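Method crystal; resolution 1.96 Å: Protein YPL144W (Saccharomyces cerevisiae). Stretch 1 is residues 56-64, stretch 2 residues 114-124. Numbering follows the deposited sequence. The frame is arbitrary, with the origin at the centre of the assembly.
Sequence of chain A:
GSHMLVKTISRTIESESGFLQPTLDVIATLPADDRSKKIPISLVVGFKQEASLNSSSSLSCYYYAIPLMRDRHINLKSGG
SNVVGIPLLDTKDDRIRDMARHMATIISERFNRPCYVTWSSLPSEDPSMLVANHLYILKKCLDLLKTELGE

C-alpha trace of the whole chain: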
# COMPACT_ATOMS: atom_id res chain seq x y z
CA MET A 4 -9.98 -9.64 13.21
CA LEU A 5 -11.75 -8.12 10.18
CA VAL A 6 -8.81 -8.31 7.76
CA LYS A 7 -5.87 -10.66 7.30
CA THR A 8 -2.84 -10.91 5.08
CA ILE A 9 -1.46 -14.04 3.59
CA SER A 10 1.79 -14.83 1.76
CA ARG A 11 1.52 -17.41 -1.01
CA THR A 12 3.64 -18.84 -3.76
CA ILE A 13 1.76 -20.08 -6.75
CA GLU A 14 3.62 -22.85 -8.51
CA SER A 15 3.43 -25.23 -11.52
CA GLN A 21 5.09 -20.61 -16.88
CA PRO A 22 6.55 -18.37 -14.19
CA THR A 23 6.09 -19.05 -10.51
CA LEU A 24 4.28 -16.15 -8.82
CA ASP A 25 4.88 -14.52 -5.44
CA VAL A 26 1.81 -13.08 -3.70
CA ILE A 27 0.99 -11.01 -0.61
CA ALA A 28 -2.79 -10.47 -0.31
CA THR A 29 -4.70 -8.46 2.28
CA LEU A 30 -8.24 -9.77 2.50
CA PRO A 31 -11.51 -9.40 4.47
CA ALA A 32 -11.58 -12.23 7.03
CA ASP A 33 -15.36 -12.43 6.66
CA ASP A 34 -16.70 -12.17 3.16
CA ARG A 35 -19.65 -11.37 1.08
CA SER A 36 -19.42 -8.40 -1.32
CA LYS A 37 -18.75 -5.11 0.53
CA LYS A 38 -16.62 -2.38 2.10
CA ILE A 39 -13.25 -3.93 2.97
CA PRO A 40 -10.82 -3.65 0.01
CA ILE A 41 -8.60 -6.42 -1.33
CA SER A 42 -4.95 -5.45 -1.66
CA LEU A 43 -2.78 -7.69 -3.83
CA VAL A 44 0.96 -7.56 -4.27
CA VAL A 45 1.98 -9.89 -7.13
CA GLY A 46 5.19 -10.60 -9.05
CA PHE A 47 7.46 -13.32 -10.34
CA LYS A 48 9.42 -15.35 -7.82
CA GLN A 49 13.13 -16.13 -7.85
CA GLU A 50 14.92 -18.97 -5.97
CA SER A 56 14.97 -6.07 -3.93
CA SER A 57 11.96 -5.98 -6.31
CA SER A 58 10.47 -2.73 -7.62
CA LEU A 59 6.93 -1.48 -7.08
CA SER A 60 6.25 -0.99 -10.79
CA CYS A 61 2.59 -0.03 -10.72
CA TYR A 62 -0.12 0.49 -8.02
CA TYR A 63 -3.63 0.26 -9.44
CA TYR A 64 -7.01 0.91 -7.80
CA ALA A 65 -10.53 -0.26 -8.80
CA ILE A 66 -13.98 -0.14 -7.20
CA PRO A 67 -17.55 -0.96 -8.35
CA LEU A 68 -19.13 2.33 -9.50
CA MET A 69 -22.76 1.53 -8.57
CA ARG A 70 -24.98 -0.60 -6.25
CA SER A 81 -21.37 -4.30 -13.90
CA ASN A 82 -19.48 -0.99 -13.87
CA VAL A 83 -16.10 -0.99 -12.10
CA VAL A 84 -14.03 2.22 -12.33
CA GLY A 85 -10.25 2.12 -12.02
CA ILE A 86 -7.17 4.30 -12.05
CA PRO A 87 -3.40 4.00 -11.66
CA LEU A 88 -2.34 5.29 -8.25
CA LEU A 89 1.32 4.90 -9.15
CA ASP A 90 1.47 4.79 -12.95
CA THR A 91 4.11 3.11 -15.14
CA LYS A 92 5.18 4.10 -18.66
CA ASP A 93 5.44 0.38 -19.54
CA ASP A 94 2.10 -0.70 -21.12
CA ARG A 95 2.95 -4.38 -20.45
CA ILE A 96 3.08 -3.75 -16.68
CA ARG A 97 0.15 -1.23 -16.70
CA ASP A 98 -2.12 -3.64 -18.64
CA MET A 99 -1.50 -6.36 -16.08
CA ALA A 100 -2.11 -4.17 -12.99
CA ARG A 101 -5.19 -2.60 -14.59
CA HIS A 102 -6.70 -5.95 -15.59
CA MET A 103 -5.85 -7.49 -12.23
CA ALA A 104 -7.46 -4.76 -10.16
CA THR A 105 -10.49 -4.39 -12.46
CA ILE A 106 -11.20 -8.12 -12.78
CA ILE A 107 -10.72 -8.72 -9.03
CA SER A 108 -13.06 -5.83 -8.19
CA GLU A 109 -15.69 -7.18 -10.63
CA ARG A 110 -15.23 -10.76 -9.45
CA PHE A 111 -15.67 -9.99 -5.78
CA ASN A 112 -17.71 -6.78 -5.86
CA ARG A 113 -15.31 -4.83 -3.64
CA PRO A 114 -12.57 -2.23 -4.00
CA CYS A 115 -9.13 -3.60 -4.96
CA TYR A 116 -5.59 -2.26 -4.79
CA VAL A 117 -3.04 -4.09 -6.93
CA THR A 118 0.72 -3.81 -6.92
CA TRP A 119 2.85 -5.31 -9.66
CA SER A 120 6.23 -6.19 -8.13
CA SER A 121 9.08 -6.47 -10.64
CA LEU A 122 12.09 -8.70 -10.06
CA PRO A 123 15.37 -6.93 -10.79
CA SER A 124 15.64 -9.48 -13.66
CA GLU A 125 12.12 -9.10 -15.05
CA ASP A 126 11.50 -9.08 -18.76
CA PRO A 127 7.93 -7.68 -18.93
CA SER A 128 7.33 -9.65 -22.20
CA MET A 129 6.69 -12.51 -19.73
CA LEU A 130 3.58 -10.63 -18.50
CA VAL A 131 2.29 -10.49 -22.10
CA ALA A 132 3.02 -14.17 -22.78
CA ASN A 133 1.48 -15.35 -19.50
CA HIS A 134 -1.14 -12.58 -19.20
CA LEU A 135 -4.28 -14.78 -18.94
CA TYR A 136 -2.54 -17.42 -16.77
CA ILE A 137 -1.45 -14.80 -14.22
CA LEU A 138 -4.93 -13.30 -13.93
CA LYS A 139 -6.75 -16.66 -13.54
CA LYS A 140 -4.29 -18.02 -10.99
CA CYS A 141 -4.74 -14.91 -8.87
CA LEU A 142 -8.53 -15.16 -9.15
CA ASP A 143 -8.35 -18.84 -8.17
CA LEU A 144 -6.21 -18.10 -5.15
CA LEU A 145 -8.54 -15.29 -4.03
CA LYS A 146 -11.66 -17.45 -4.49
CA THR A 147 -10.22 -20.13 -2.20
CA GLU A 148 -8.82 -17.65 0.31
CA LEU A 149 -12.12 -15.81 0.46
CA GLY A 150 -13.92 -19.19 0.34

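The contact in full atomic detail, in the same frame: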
# COMPACT_ATOMS: atom_id res chain seq x y z
N SER A 56 14.24 -5.85 -2.68
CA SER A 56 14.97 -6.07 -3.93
C SER A 56 14.12 -5.76 -5.18
O SER A 56 14.59 -5.07 -6.10
CB SER A 56 15.56 -7.48 -3.97
OG SER A 56 14.71 -8.42 -3.31
N SER A 57 12.88 -6.23 -5.20
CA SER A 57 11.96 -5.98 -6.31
C SER A 57 11.47 -4.54 -6.33
O SER A 57 11.54 -3.85 -5.32
CB SER A 57 10.78 -6.94 -6.24
OG SER A 57 11.23 -8.27 -6.39
N SER A 58 10.98 -4.08 -7.48
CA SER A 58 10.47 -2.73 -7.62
C SER A 58 8.96 -2.73 -7.58
O SER A 58 8.33 -3.65 -8.09
CB SER A 58 10.90 -2.12 -8.96
OG SER A 58 12.31 -1.99 -9.03
N LEU A 59 8.38 -1.70 -6.98
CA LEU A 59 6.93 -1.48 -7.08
C LEU A 59 6.72 -0.78 -8.42
O LEU A 59 6.99 0.40 -8.55
CB LEU A 59 6.42 -0.63 -5.91
CG LEU A 59 4.89 -0.58 -5.71
CD1 LEU A 59 4.49 0.12 -4.41
CD2 LEU A 59 4.19 0.08 -6.86
N SER A 60 6.27 -1.53 -9.43
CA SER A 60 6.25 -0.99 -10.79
C SER A 60 4.99 -0.21 -11.07
O SER A 60 5.02 0.82 -11.76
CB SER A 60 6.42 -2.12 -11.82
OG SER A 60 7.74 -2.63 -11.78
N CYS A 61 3.88 -0.69 -10.52
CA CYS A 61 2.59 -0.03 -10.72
C CYS A 61 1.67 -0.35 -9.54
O CYS A 61 1.73 -1.46 -9.03
CB CYS A 61 1.97 -0.53 -12.03
SG CYS A 61 0.42 0.28 -12.48
N TYR A 62 0.86 0.62 -9.12
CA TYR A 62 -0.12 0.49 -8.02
C TYR A 62 -1.43 0.93 -8.62
O TYR A 62 -1.55 2.10 -9.02
CB TYR A 62 0.23 1.43 -6.86
CG TYR A 62 -0.48 1.16 -5.54
CD1 TYR A 62 -0.88 -0.14 -5.16
CD2 TYR A 62 -0.71 2.20 -4.64
CE1 TYR A 62 -1.50 -0.37 -3.94
CE2 TYR A 62 -1.33 1.97 -3.41
CZ TYR A 62 -1.70 0.68 -3.06
OH TYR A 62 -2.33 0.45 -1.85
N TYR A 63 -2.37 0.00 -8.73
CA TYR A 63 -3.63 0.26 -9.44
C TYR A 63 -4.81 0.08 -8.51
O TYR A 63 -4.83 -0.86 -7.74
CB TYR A 63 -3.78 -0.70 -10.62
CG TYR A 63 -4.47 -0.04 -11.80
CD1 TYR A 63 -5.86 0.03 -11.89
CD2 TYR A 63 -3.71 0.51 -12.83
CE1 TYR A 63 -6.47 0.67 -12.99
CE2 TYR A 63 -4.31 1.12 -13.92
CZ TYR A 63 -5.69 1.20 -13.99
OH TYR A 63 -6.26 1.82 -15.08
N TYR A 64 -5.81 0.96 -8.62
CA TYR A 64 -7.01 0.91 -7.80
C TYR A 64 -8.27 0.71 -8.65
O TYR A 64 -8.40 1.36 -9.69
CB TYR A 64 -7.14 2.23 -7.03
CG TYR A 64 -8.38 2.34 -6.17
CD1 TYR A 64 -8.55 1.54 -5.05
CD2 TYR A 64 -9.38 3.29 -6.46
CE1 TYR A 64 -9.67 1.64 -4.25
CE2 TYR A 64 -10.52 3.39 -5.64
CZ TYR A 64 -10.64 2.57 -4.53
OH TYR A 64 -11.75 2.63 -3.72
N PRO A 114 -13.70 -2.97 -3.47
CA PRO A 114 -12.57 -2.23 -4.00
C PRO A 114 -11.32 -3.12 -3.96
O PRO A 114 -11.29 -4.09 -3.19
CB PRO A 114 -12.43 -1.03 -3.05
CG PRO A 114 -13.70 -1.04 -2.19
CD PRO A 114 -14.16 -2.45 -2.17
N CYS A 115 -10.35 -2.82 -4.83
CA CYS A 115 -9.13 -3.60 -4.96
C CYS A 115 -7.96 -2.68 -5.25
O CYS A 115 -8.08 -1.78 -6.09
CB CYS A 115 -9.24 -4.62 -6.12
SG CYS A 115 -7.84 -5.78 -6.25
N TYR A 116 -6.85 -2.92 -4.55
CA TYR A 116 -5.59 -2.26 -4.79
C TYR A 116 -4.65 -3.35 -5.28
O TYR A 116 -4.52 -4.40 -4.64
CB TYR A 116 -5.02 -1.66 -3.50
CG TYR A 116 -5.83 -0.53 -2.91
CD1 TYR A 116 -7.00 -0.78 -2.18
CD2 TYR A 116 -5.40 0.79 -3.06
CE1 TYR A 116 -7.73 0.26 -1.63
CE2 TYR A 116 -6.13 1.84 -2.49
CZ TYR A 116 -7.29 1.55 -1.79
OH TYR A 116 -8.02 2.56 -1.24
N VAL A 117 -3.98 -3.10 -6.40
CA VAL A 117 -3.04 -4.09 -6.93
C VAL A 117 -1.66 -3.49 -7.13
O VAL A 117 -1.51 -2.45 -7.74
CB VAL A 117 -3.54 -4.69 -8.27
CG1 VAL A 117 -2.45 -5.43 -8.99
CG2 VAL A 117 -4.68 -5.64 -8.03
N THR A 118 -0.64 -4.17 -6.61
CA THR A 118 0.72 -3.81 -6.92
C THR A 118 1.34 -4.85 -7.83
O THR A 118 1.27 -6.04 -7.51
CB THR A 118 1.58 -3.80 -5.62
OG1 THR A 118 1.10 -2.77 -4.75
CG2 THR A 118 3.03 -3.55 -5.95
N TRP A 119 2.00 -4.41 -8.90
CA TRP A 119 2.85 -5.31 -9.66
C TRP A 119 4.30 -5.10 -9.21
O TRP A 119 4.84 -4.00 -9.28
CB TRP A 119 2.70 -5.21 -11.20
CG TRP A 119 3.63 -6.25 -11.84
CD1 TRP A 119 4.91 -6.04 -12.23
CD2 TRP A 119 3.37 -7.66 -12.02
NE1 TRP A 119 5.47 -7.22 -12.68
CE2 TRP A 119 4.54 -8.23 -12.56
CE3 TRP A 119 2.26 -8.49 -11.79
CZ2 TRP A 119 4.63 -9.59 -12.89
CZ3 TRP A 119 2.35 -9.84 -12.11
CH2 TRP A 119 3.52 -10.38 -12.66
N SER A 120 4.87 -6.16 -8.66
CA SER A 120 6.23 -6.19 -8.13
C SER A 120 7.14 -6.80 -9.18
O SER A 120 6.94 -7.94 -9.58
CB SER A 120 6.25 -7.05 -6.84
OG SER A 120 7.59 -7.34 -6.45
N SER A 121 8.17 -6.05 -9.58
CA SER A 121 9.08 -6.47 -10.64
C SER A 121 10.42 -6.94 -10.09
O SER A 121 11.13 -6.17 -9.47
CB SER A 121 9.33 -5.31 -11.61
OG SER A 121 8.15 -5.00 -12.33
N LEU A 122 10.74 -8.21 -10.33
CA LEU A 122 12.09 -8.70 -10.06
C LEU A 122 13.14 -7.81 -10.73
O LEU A 122 12.90 -7.27 -11.81
CB LEU A 122 12.25 -10.15 -10.54
CG LEU A 122 11.54 -11.26 -9.75
CD1 LEU A 122 11.81 -12.65 -10.37
CD2 LEU A 122 11.91 -11.26 -8.26
N PRO A 123 14.31 -7.66 -10.10
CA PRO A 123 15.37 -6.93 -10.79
C PRO A 123 15.57 -7.47 -12.21
O PRO A 123 15.84 -6.68 -13.11
CB PRO A 123 16.59 -7.23 -9.92
CG PRO A 123 16.01 -7.35 -8.54
CD PRO A 123 14.73 -8.10 -8.75
N SER A 124 15.35 -8.77 -12.40
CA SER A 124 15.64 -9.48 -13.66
C SER A 124 14.49 -9.53 -14.66
O SER A 124 14.64 -10.04 -15.79
CB SER A 124 16.05 -10.92 -13.35
OG SER A 124 14.95 -11.60 -12.77
O HOH W 1 8.57 -9.80 -7.29

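Two strands, 58-64 and 115-121, run antiparallel (169° between their directions, 4.6 Å at closest approach) and are held together chiefly by backbone hydrogen bonds. At one end Ser58 and Ser121 form a reciprocal pair: Ser58 N donates to Ser121 O at 2.9 Å and Ser121 N to Ser58 O at 2.8 Å. Towards the other end Tyr63 and Val117 repeat the motif, with Tyr63 N to Val117 O at 2.8 Å and Val117 N to Tyr63 O at 2.7 Å. Between them the ladder is irregular. Ser60, with a phi/psi of -86/-37, breaks the extended conformation, so Trp119 is shared by two residues: its O accepts from Ser60 N at 2.9 Å, while its N donates to Cys61 O at 3.0 Å. Cys61 N is buried without a partner. At this irregularity the side chain of Ser60 points toward the opposing strand, and its OG donates to Ser121 OG in a very short hydrogen bond of 2.5 Å. Beyond the strand pairing, water 1 links Ser57 OG (3.2 Å) to Ser120 OG (2.8 Å). CA-H...O contacts supplement the ladder, among them Tyr62 CA to Val117 O at 3.3 Å.

The side chains of Leu59, Tyr62, Tyr64, Tyr116, Thr118 and Ser120 share one sheet face. There Leu59 CG meets the methyl CG2 of Thr118 at 3.5 Å, and Tyr62 CD1 lies 3.3 Å from Thr118 OG1. Tyr116 meets both Tyr62 and Tyr64 obliquely, with ring planes at 33° and 48°; Tyr64 CE1 sits over a face of the Tyr116 ring, 3.4 Å from Tyr116 CZ. Tyr64 also reaches Pro114, CE1 to CB 4.0 Å. On the other face, Trp119 presents its ring edge to Ser60, with CD1 4.2 Å from Ser60 CB.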